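Local coordinates for YcgJ protein (PDB 1XXL) that is of unproven function but is probably an S-adenosylmethionine-dependent methyltransferase, at residues Asp210-Ile214 / Phe225-Ala229; Phe136-Leu140 / His200-Ala204; Ile14-Arg20 / Ala38-Gln44. All coordinates share one frame. Residues are numbered along the deposited sequence.

Interaction 1 of 3, residues Asp210-Ile214 / Phe225-Ala229; sequences DTFCI and FCLKA
F212, C226 and K228 carry most of this contact, in which the C-terminal end of helix 206-211 is pinned to strand 222-236. The touching parts, CA 211 to 214 and CA 225 to 228, run 156° apart, with F212 beside C226 (CA to CA 4.8 Å) and I214 beside F225 (4.4 Å). F212 leaves helical geometry, and C213, at phi/psi 49/52, is the C-prime residue of a Schellman motif, presenting the T211 and F212 carbonyls to the strand. C226 N donates to F212 O at 2.8 Å, nearly straight, and K228 NZ reaches T211 O at 3.1 Å while also binding N175. F225 CA lies 3.4 Å from C213 O in a CA-H...O contact. C226, chi1 m, sets SG 3.8 Å from C213 CB; F212, chi1 also m, brings ring atom CE1 4.1 Å from K228 CG. The motif precedes short strand 215-216, which pairs antiparallel with 222-236. Beyond it, F212 and L227 lie on V137 of helix 131-144; strand 166-179 pairs with 222-236.

Interaction 2 of 3, residues Phe136-Leu140 / His200-Ala204; sequences FVNHL and HLNHA
The imidazole of H200 is the bump of this helix-helix contact; it enters a hollow lined by F136, H139 and L140, one turn of helix 131-144. Segment 136-140 is helical throughout; 200-204 is helical to N202 and leaves the helix at H203. L140 and H200 come nearest at one end (CA to CA 7.2 Å), F136 and A204 at the other (8.1 Å). H200, chi1 t, directs its CA-CB bond toward the other helix. One face of its ring lies on F136, also t, as an offset stack with centroids 4.1 Å apart and planes at 18°; the other receives the edge of H139, centroids 4.8 Å apart and planes at 74°. L140 CB closes the hollow 3.8 Å from H200 CD2. A204 CB approaches F136 CE2 at 3.7 Å, and L201 CD2 lies 4.1 Å from L140 CD1. The three rings form an aromatic cluster joining helices 131-144 and 191-202, away from the cofactor-binding residues; L140 also packs on W183 and F225. H200 NE2 donates to F136 O at 2.8 Å, although that carbonyl also accepts L140 N (2.9 Å). Because a carbonyl only accepts, NE2 must carry a proton: one polar bond fixes the ring among aromatic and aliphatic neighbours.

Interaction 3 of 3, residues Ile14-Arg20 / Ala38-Gln44; sequences IKTAECR and AFSPYVQ
This is apolar packing without a hydrogen bond between the segments, joining the end of helix 7-17 and its following turn to the end of helix 34-39 on one flank of the central sheet. The nearest CA pairs are I14-F39 (6.7 Å), C19-Y42 (5.9 Å) and R20-V43 (5.7 Å). I14 lays CG1 over the F39 ring in a CH-pi contact, 4.0 Å from the centroid, and CD1 3.6 Å from A38 CB. A17 CB meets the ring edge at F39 CE2, 3.6 Å away. E18 at positive phi (53/50) turns the chain, so that extended C19 aims at the other segment: SG is 3.6 Å from F39 CD2, an oblique sulfur-aromatic contact, and CB lies 3.6 Å from Y42 CB and 3.8 Å from V43 CG1. Q44 and H23 pair through their backbones, opening the parallel strands 24-28 and 45-50. Helices packed on such strands belong to the Rossmann-like methyltransferase fold; A38 lies about 7 Å, side chain to side chain, from R94, which binds S-adenosyl-L-methionine.

In the fold
From the N terminus, interaction 3 closes first, bringing helix 7-17 against the end of helix 34-39 around strand 24-28, in the Rossmann-like part. Interaction 2 then spans 59 residues, returning helix 191-202 to helix 131-144 after the chain has passed through strand 166-179. Interaction 1 follows with ten intervening residues, half of them strand, fixing the end of helix 206-211 to strand 222-236. The three closures are in series, neither nested nor crossed. Interactions 1 and 2 touch, F212 against F136 and V137, and build one core; interaction 3 lies about 38 Å from interaction 2, centre to centre, across the chain's centre. Strand 222-236 runs on to pair with strand 118-125, linking the two regions.

Interaction 1 of 3, residues Asp210-Ile214 / Phe225-Ala229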
loop_
_atom_site.group_PDB
_atom_site.type_symbol
_atom_site.label_atom_id
_atom_site.label_comp_id
_atom_site.label_asym_id
_atom_site.label_seq_id
_atom_site.Cartn_x
_atom_site.Cartn_y
_atom_site.Cartn_z
ATOM N N ASP A 210 -1.803 23.278 -3.678
ATOM C CA ASP A 210 -0.427 23.288 -3.166
ATOM C C ASP A 210 -0.021 21.900 -2.662
ATOM O O ASP A 210 0.988 21.351 -3.071
ATOM C CB ASP A 210 -0.317 24.341 -2.040
ATOM C CG ASP A 210 1.110 24.454 -1.441
ATOM O OD1 ASP A 210 2.115 24.399 -2.213
ATOM O OD2 ASP A 210 1.222 24.608 -0.185
ATOM N N THR A 211 -0.824 21.323 -1.782
ATOM C CA THR A 211 -0.500 20.044 -1.169
ATOM C C THR A 211 -0.369 18.933 -2.203
ATOM O O THR A 211 0.527 18.110 -2.113
ATOM C CB THR A 211 -1.582 19.646 -0.137
ATOM O OG1 THR A 211 -1.608 20.623 0.917
ATOM C CG2 THR A 211 -1.299 18.271 0.462
ATOM N N PHE A 212 -1.270 18.900 -3.177
ATOM C CA PHE A 212 -1.301 17.801 -4.149
ATOM C C PHE A 212 -0.739 18.186 -5.527
ATOM O O PHE A 212 -0.973 17.484 -6.497
ATOM C CB PHE A 212 -2.721 17.200 -4.256
ATOM C CG PHE A 212 -3.247 16.680 -2.943
ATOM C CD1 PHE A 212 -2.681 15.566 -2.353
ATOM C CD2 PHE A 212 -4.269 17.342 -2.264
ATOM C CE1 PHE A 212 -3.146 15.101 -1.152
ATOM C CE2 PHE A 212 -4.726 16.876 -1.049
ATOM C CZ PHE A 212 -4.171 15.759 -0.499
ATOM N N CYS A 213 -0.010 19.306 -5.595
ATOM C CA CYS A 213 0.766 19.682 -6.772
ATOM C C CYS A 213 -0.048 19.575 -8.056
ATOM O O CYS A 213 0.372 18.952 -9.025
ATOM C CB CYS A 213 1.993 18.799 -6.881
ATOM S SG CYS A 213 3.001 18.776 -5.395
ATOM N N ILE A 214 -1.215 20.199 -8.058
ATOM C CA ILE A 214 -2.161 20.057 -9.152
ATOM C C ILE A 214 -1.743 20.922 -10.333
ATOM O O ILE A 214 -1.574 22.141 -10.212
ATOM C CB ILE A 214 -3.599 20.381 -8.693
ATOM C CG1 ILE A 214 -4.045 19.378 -7.642
ATOM C CG2 ILE A 214 -4.599 20.318 -9.864
ATOM C CD1 ILE A 214 -5.464 19.699 -7.029
ATOM N N PHE A 225 -0.756 15.480 -10.835
ATOM C CA PHE A 225 -0.881 15.805 -9.412
ATOM C C PHE A 225 0.028 14.870 -8.643
ATOM O O PHE A 225 0.589 13.950 -9.230
ATOM C CB PHE A 225 -2.343 15.741 -8.931
ATOM C CG PHE A 225 -3.004 14.389 -9.096
ATOM C CD1 PHE A 225 -2.939 13.438 -8.087
ATOM C CD2 PHE A 225 -3.714 14.082 -10.259
ATOM C CE1 PHE A 225 -3.559 12.205 -8.239
ATOM C CE2 PHE A 225 -4.341 12.859 -10.408
ATOM C CZ PHE A 225 -4.248 11.908 -9.401
ATOM N N CYS A 226 0.192 15.112 -7.353
ATOM C CA CYS A 226 0.978 14.238 -6.514
ATOM C C CYS A 226 0.162 13.735 -5.355
ATOM O O CYS A 226 -0.614 14.479 -4.757
ATOM C CB CYS A 226 2.209 14.948 -5.953
ATOM S SG CYS A 226 3.523 15.327 -7.166
ATOM N N LEU A 227 0.372 12.473 -5.031
ATOM C CA LEU A 227 -0.133 11.870 -3.832
ATOM C C LEU A 227 0.991 11.919 -2.788
ATOM O O LEU A 227 2.150 12.130 -3.133
ATOM C CB LEU A 227 -0.563 10.434 -4.099
ATOM C CG LEU A 227 -2.019 10.083 -4.452
ATOM C CD1 LEU A 227 -2.931 11.215 -4.848
ATOM C CD2 LEU A 227 -2.115 8.936 -5.417
ATOM N N LYS A 228 0.626 11.768 -1.512
ATOM C CA LYS A 228 1.600 11.743 -0.412
ATOM C C LYS A 228 1.908 10.305 -0.031
ATOM O O LYS A 228 1.023 9.584 0.429
ATOM C CB LYS A 228 1.046 12.470 0.816
ATOM C CG LYS A 228 0.341 13.780 0.543
ATOM C CD LYS A 228 1.149 14.719 -0.317
ATOM C CE LYS A 228 2.221 15.385 0.442
ATOM N NZ LYS A 228 2.655 16.610 -0.340
ATOM N N ALA A 229 3.152 9.888 -0.213
ATOM C CA ALA A 229 3.545 8.493 -0.019
ATOM C C ALA A 229 4.508 8.398 1.115
ATOM O O ALA A 229 5.210 9.363 1.427
ATOM C CB ALA A 229 4.164 7.954 -1.273
#

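Interaction 2 of 3, residues Phe136-Leu140 / His200-Ala204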
loop_
_atom_site.group_PDB
_atom_site.type_symbol
_atom_site.label_atom_id
_atom_site.label_comp_id
_atom_site.label_asym_id
_atom_site.label_seq_id
_atom_site.Cartn_x
_atom_site.Cartn_y
_atom_site.Cartn_z
ATOM N N PHE A 136 -10.416 15.424 0.420
ATOM C CA PHE A 136 -10.185 15.738 -0.996
ATOM C C PHE A 136 -9.516 14.571 -1.716
ATOM O O PHE A 136 -9.966 14.123 -2.774
ATOM C CB PHE A 136 -9.313 16.987 -1.127
ATOM C CG PHE A 136 -8.997 17.343 -2.539
ATOM C CD1 PHE A 136 -7.848 16.853 -3.160
ATOM C CD2 PHE A 136 -9.849 18.164 -3.263
ATOM C CE1 PHE A 136 -7.574 17.180 -4.476
ATOM C CE2 PHE A 136 -9.564 18.490 -4.564
ATOM C CZ PHE A 136 -8.436 17.995 -5.168
ATOM N N VAL A 137 -8.443 14.076 -1.114
ATOM C CA VAL A 137 -7.671 13.017 -1.713
ATOM C C VAL A 137 -8.387 11.675 -1.654
ATOM O O VAL A 137 -8.287 10.899 -2.595
ATOM C CB VAL A 137 -6.228 12.947 -1.155
ATOM C CG1 VAL A 137 -6.173 12.457 0.300
ATOM C CG2 VAL A 137 -5.351 12.077 -2.085
ATOM N N ASN A 138 -9.118 11.404 -0.572
ATOM C CA ASN A 138 -9.898 10.168 -0.511
ATOM C C ASN A 138 -11.019 10.120 -1.545
ATOM O O ASN A 138 -11.253 9.063 -2.183
ATOM C CB ASN A 138 -10.448 9.911 0.895
ATOM C CG ASN A 138 -9.471 9.133 1.752
ATOM O OD1 ASN A 138 -9.296 7.943 1.539
ATOM N ND2 ASN A 138 -8.816 9.804 2.700
ATOM N N HIS A 139 -11.701 11.247 -1.708
ATOM C CA HIS A 139 -12.723 11.391 -2.737
ATOM C C HIS A 139 -12.092 11.223 -4.137
ATOM O O HIS A 139 -12.638 10.503 -4.975
ATOM C CB HIS A 139 -13.443 12.752 -2.616
ATOM C CG HIS A 139 -14.633 12.888 -3.513
ATOM N ND1 HIS A 139 -15.727 12.051 -3.432
ATOM C CD2 HIS A 139 -14.900 13.753 -4.522
ATOM C CE1 HIS A 139 -16.618 12.396 -4.350
ATOM N NE2 HIS A 139 -16.133 13.418 -5.034
ATOM N N LEU A 140 -10.954 11.875 -4.387
ATOM C CA LEU A 140 -10.297 11.768 -5.703
ATOM C C LEU A 140 -10.019 10.314 -6.044
ATOM O O LEU A 140 -10.349 9.845 -7.130
ATOM C CB LEU A 140 -9.007 12.560 -5.747
ATOM C CG LEU A 140 -8.137 12.474 -7.011
ATOM C CD1 LEU A 140 -8.854 13.034 -8.235
ATOM C CD2 LEU A 140 -6.865 13.226 -6.768
ATOM N N HIS A 200 -13.553 17.997 -9.671
ATOM C CA HIS A 200 -12.921 17.919 -8.347
ATOM C C HIS A 200 -11.559 18.605 -8.346
ATOM O O HIS A 200 -11.261 19.411 -7.471
ATOM C CB HIS A 200 -12.779 16.440 -7.958
ATOM C CG HIS A 200 -12.392 16.206 -6.535
ATOM N ND1 HIS A 200 -13.120 16.695 -5.470
ATOM C CD2 HIS A 200 -11.364 15.502 -6.003
ATOM C CE1 HIS A 200 -12.549 16.311 -4.341
ATOM N NE2 HIS A 200 -11.482 15.580 -4.635
ATOM N N LEU A 201 -10.742 18.287 -9.348
ATOM C CA LEU A 201 -9.397 18.877 -9.492
ATOM C C LEU A 201 -9.448 20.365 -9.830
ATOM O O LEU A 201 -8.679 21.149 -9.297
ATOM C CB LEU A 201 -8.579 18.107 -10.553
ATOM C CG LEU A 201 -8.154 16.672 -10.170
ATOM C CD1 LEU A 201 -7.644 15.840 -11.379
ATOM C CD2 LEU A 201 -7.112 16.678 -9.061
ATOM N N ASN A 202 -10.363 20.748 -10.717
ATOM C CA ASN A 202 -10.504 22.143 -11.128
ATOM C C ASN A 202 -11.049 23.050 -10.051
ATOM O O ASN A 202 -10.766 24.236 -10.060
ATOM C CB ASN A 202 -11.408 22.247 -12.370
ATOM C CG ASN A 202 -10.630 22.072 -13.643
ATOM O OD1 ASN A 202 -10.507 20.962 -14.166
ATOM N ND2 ASN A 202 -10.046 23.163 -14.124
ATOM N N HIS A 203 -11.845 22.500 -9.133
ATOM C CA HIS A 203 -12.403 23.280 -8.035
ATOM C C HIS A 203 -11.637 23.116 -6.713
ATOM O O HIS A 203 -12.095 23.558 -5.671
ATOM C CB HIS A 203 -13.880 22.902 -7.858
ATOM C CG HIS A 203 -14.745 23.341 -8.996
ATOM N ND1 HIS A 203 -14.579 22.875 -10.282
ATOM C CD2 HIS A 203 -15.781 24.210 -9.041
ATOM C CE1 HIS A 203 -15.469 23.448 -11.075
ATOM N NE2 HIS A 203 -16.213 24.258 -10.345
ATOM N N ALA A 204 -10.466 22.492 -6.754
ATOM C CA ALA A 204 -9.601 22.379 -5.569
ATOM C C ALA A 204 -9.285 23.739 -4.892
ATOM O O ALA A 204 -8.999 24.719 -5.566
ATOM C CB ALA A 204 -8.288 21.658 -5.960
#

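Interaction 3 of 3, residues Ile14-Arg20 / Ala38-Gln44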
loop_
_atom_site.group_PDB
_atom_site.type_symbol
_atom_site.label_atom_id
_atom_site.label_comp_id
_atom_site.label_asym_id
_atom_site.label_seq_id
_atom_site.Cartn_x
_atom_site.Cartn_y
_atom_site.Cartn_z
ATOM N N ILE A 14 13.105 -3.360 0.495
ATOM C CA ILE A 14 14.152 -4.360 0.533
ATOM C C ILE A 14 15.320 -3.833 1.358
ATOM O O ILE A 14 15.798 -4.519 2.259
ATOM C CB ILE A 14 14.588 -4.818 -0.894
ATOM C CG1 ILE A 14 13.462 -5.614 -1.548
ATOM C CG2 ILE A 14 15.880 -5.676 -0.823
ATOM C CD1 ILE A 14 13.632 -5.784 -3.061
ATOM N N LYS A 15 15.762 -2.611 1.079
ATOM C CA LYS A 15 16.827 -1.971 1.865
ATOM C C LYS A 15 16.540 -1.949 3.391
ATOM O O LYS A 15 17.391 -2.284 4.225
ATOM C CB LYS A 15 17.047 -0.543 1.350
ATOM C CG LYS A 15 18.253 0.150 1.969
ATOM C CD LYS A 15 18.250 1.647 1.699
ATOM C CE LYS A 15 19.323 2.352 2.547
ATOM N NZ LYS A 15 19.189 3.830 2.462
ATOM N N THR A 16 15.323 -1.563 3.753
ATOM C CA THR A 16 14.951 -1.392 5.147
ATOM C C THR A 16 14.750 -2.729 5.888
ATOM O O THR A 16 14.973 -2.822 7.110
ATOM C CB THR A 16 13.662 -0.539 5.230
ATOM O OG1 THR A 16 13.869 0.703 4.532
ATOM C CG2 THR A 16 13.252 -0.253 6.702
ATOM N N ALA A 17 14.368 -3.765 5.145
ATOM C CA ALA A 17 14.011 -5.064 5.729
ATOM C C ALA A 17 15.176 -5.796 6.389
ATOM O O ALA A 17 14.938 -6.676 7.216
ATOM C CB ALA A 17 13.405 -5.954 4.667
ATOM N N GLU A 18 16.407 -5.475 5.983
ATOM C CA GLU A 18 17.613 -6.122 6.512
ATOM C C GLU A 18 17.503 -7.643 6.384
ATOM O O GLU A 18 17.699 -8.368 7.354
ATOM C CB GLU A 18 17.827 -5.746 7.982
ATOM C CG GLU A 18 17.809 -4.247 8.262
ATOM C CD GLU A 18 19.178 -3.585 8.250
ATOM O OE1 GLU A 18 20.182 -4.242 7.897
ATOM O OE2 GLU A 18 19.242 -2.396 8.626
ATOM N N CYS A 19 17.157 -8.104 5.180
ATOM C CA CYS A 19 16.908 -9.518 4.932
ATOM C C CYS A 19 18.066 -10.435 5.342
ATOM O O CYS A 19 19.232 -10.112 5.129
ATOM C CB CYS A 19 16.617 -9.752 3.457
ATOM S SG CYS A 19 15.150 -8.913 2.881
ATOM N N ARG A 20 17.706 -11.569 5.935
ATOM C CA ARG A 20 18.637 -12.657 6.218
ATOM C C ARG A 20 18.114 -13.921 5.556
ATOM O O ARG A 20 16.896 -14.098 5.401
ATOM C CB ARG A 20 18.789 -12.857 7.724
ATOM C CG ARG A 20 19.600 -11.756 8.401
ATOM C CD ARG A 20 19.373 -11.729 9.905
ATOM N NE ARG A 20 20.385 -12.443 10.707
ATOM C CZ ARG A 20 21.568 -11.933 11.087
ATOM N NH1 ARG A 20 21.954 -10.708 10.726
ATOM N NH2 ARG A 20 22.391 -12.667 11.819
ATOM N N ALA A 38 10.709 -9.948 -5.632
ATOM C CA ALA A 38 11.868 -9.099 -5.338
ATOM C C ALA A 38 12.572 -9.496 -4.036
ATOM O O ALA A 38 13.786 -9.389 -3.937
ATOM C CB ALA A 38 11.467 -7.640 -5.331
ATOM N N PHE A 39 11.820 -9.989 -3.054
ATOM C CA PHE A 39 12.415 -10.413 -1.789
ATOM C C PHE A 39 13.092 -11.764 -1.881
ATOM O O PHE A 39 13.995 -12.054 -1.093
ATOM C CB PHE A 39 11.358 -10.447 -0.659
ATOM C CG PHE A 39 11.210 -9.138 0.075
ATOM C CD1 PHE A 39 10.399 -8.128 -0.435
ATOM C CD2 PHE A 39 11.895 -8.909 1.266
ATOM C CE1 PHE A 39 10.274 -6.893 0.236
ATOM C CE2 PHE A 39 11.756 -7.690 1.951
ATOM C CZ PHE A 39 10.953 -6.689 1.427
ATOM N N SER A 40 12.647 -12.580 -2.838
ATOM C CA SER A 40 12.988 -14.010 -2.892
ATOM C C SER A 40 14.491 -14.377 -2.944
ATOM O O SER A 40 14.875 -15.357 -2.336
ATOM C CB SER A 40 12.239 -14.701 -4.047
ATOM O OG SER A 40 12.752 -14.319 -5.305
ATOM N N PRO A 41 15.339 -13.590 -3.644
ATOM C CA PRO A 41 16.767 -13.928 -3.607
ATOM C C PRO A 41 17.413 -13.838 -2.218
ATOM O O PRO A 41 18.426 -14.493 -1.984
ATOM C CB PRO A 41 17.401 -12.894 -4.563
ATOM C CG PRO A 41 16.257 -12.358 -5.384
ATOM C CD PRO A 41 15.084 -12.398 -4.482
ATOM N N TYR A 42 16.806 -13.066 -1.304
ATOM C CA TYR A 42 17.395 -12.674 -0.017
ATOM C C TYR A 42 16.888 -13.417 1.207
ATOM O O TYR A 42 17.461 -13.291 2.271
ATOM C CB TYR A 42 17.120 -11.189 0.232
ATOM C CG TYR A 42 17.511 -10.321 -0.912
ATOM C CD1 TYR A 42 18.852 -10.057 -1.169
ATOM C CD2 TYR A 42 16.562 -9.784 -1.759
ATOM C CE1 TYR A 42 19.234 -9.278 -2.249
ATOM C CE2 TYR A 42 16.930 -8.997 -2.825
ATOM C CZ TYR A 42 18.270 -8.753 -3.072
ATOM O OH TYR A 42 18.653 -7.973 -4.140
ATOM N N VAL A 43 15.793 -14.150 1.086
ATOM C CA VAL A 43 15.169 -14.763 2.252
ATOM C C VAL A 43 14.881 -16.231 1.970
ATOM O O VAL A 43 14.989 -16.679 0.848
ATOM C CB VAL A 43 13.849 -14.027 2.653
ATOM C CG1 VAL A 43 14.128 -12.540 3.040
ATOM C CG2 VAL A 43 12.798 -14.099 1.527
ATOM N N GLN A 44 14.491 -16.963 3.009
ATOM C CA GLN A 44 14.160 -18.369 2.887
ATOM C C GLN A 44 12.863 -18.618 2.122
ATOM O O GLN A 44 12.759 -19.540 1.308
ATOM C CB GLN A 44 14.008 -18.959 4.273
ATOM C CG GLN A 44 13.831 -20.450 4.280
ATOM C CD GLN A 44 13.736 -20.953 5.687
ATOM O OE1 GLN A 44 12.660 -20.969 6.272
ATOM N NE2 GLN A 44 14.874 -21.339 6.259
#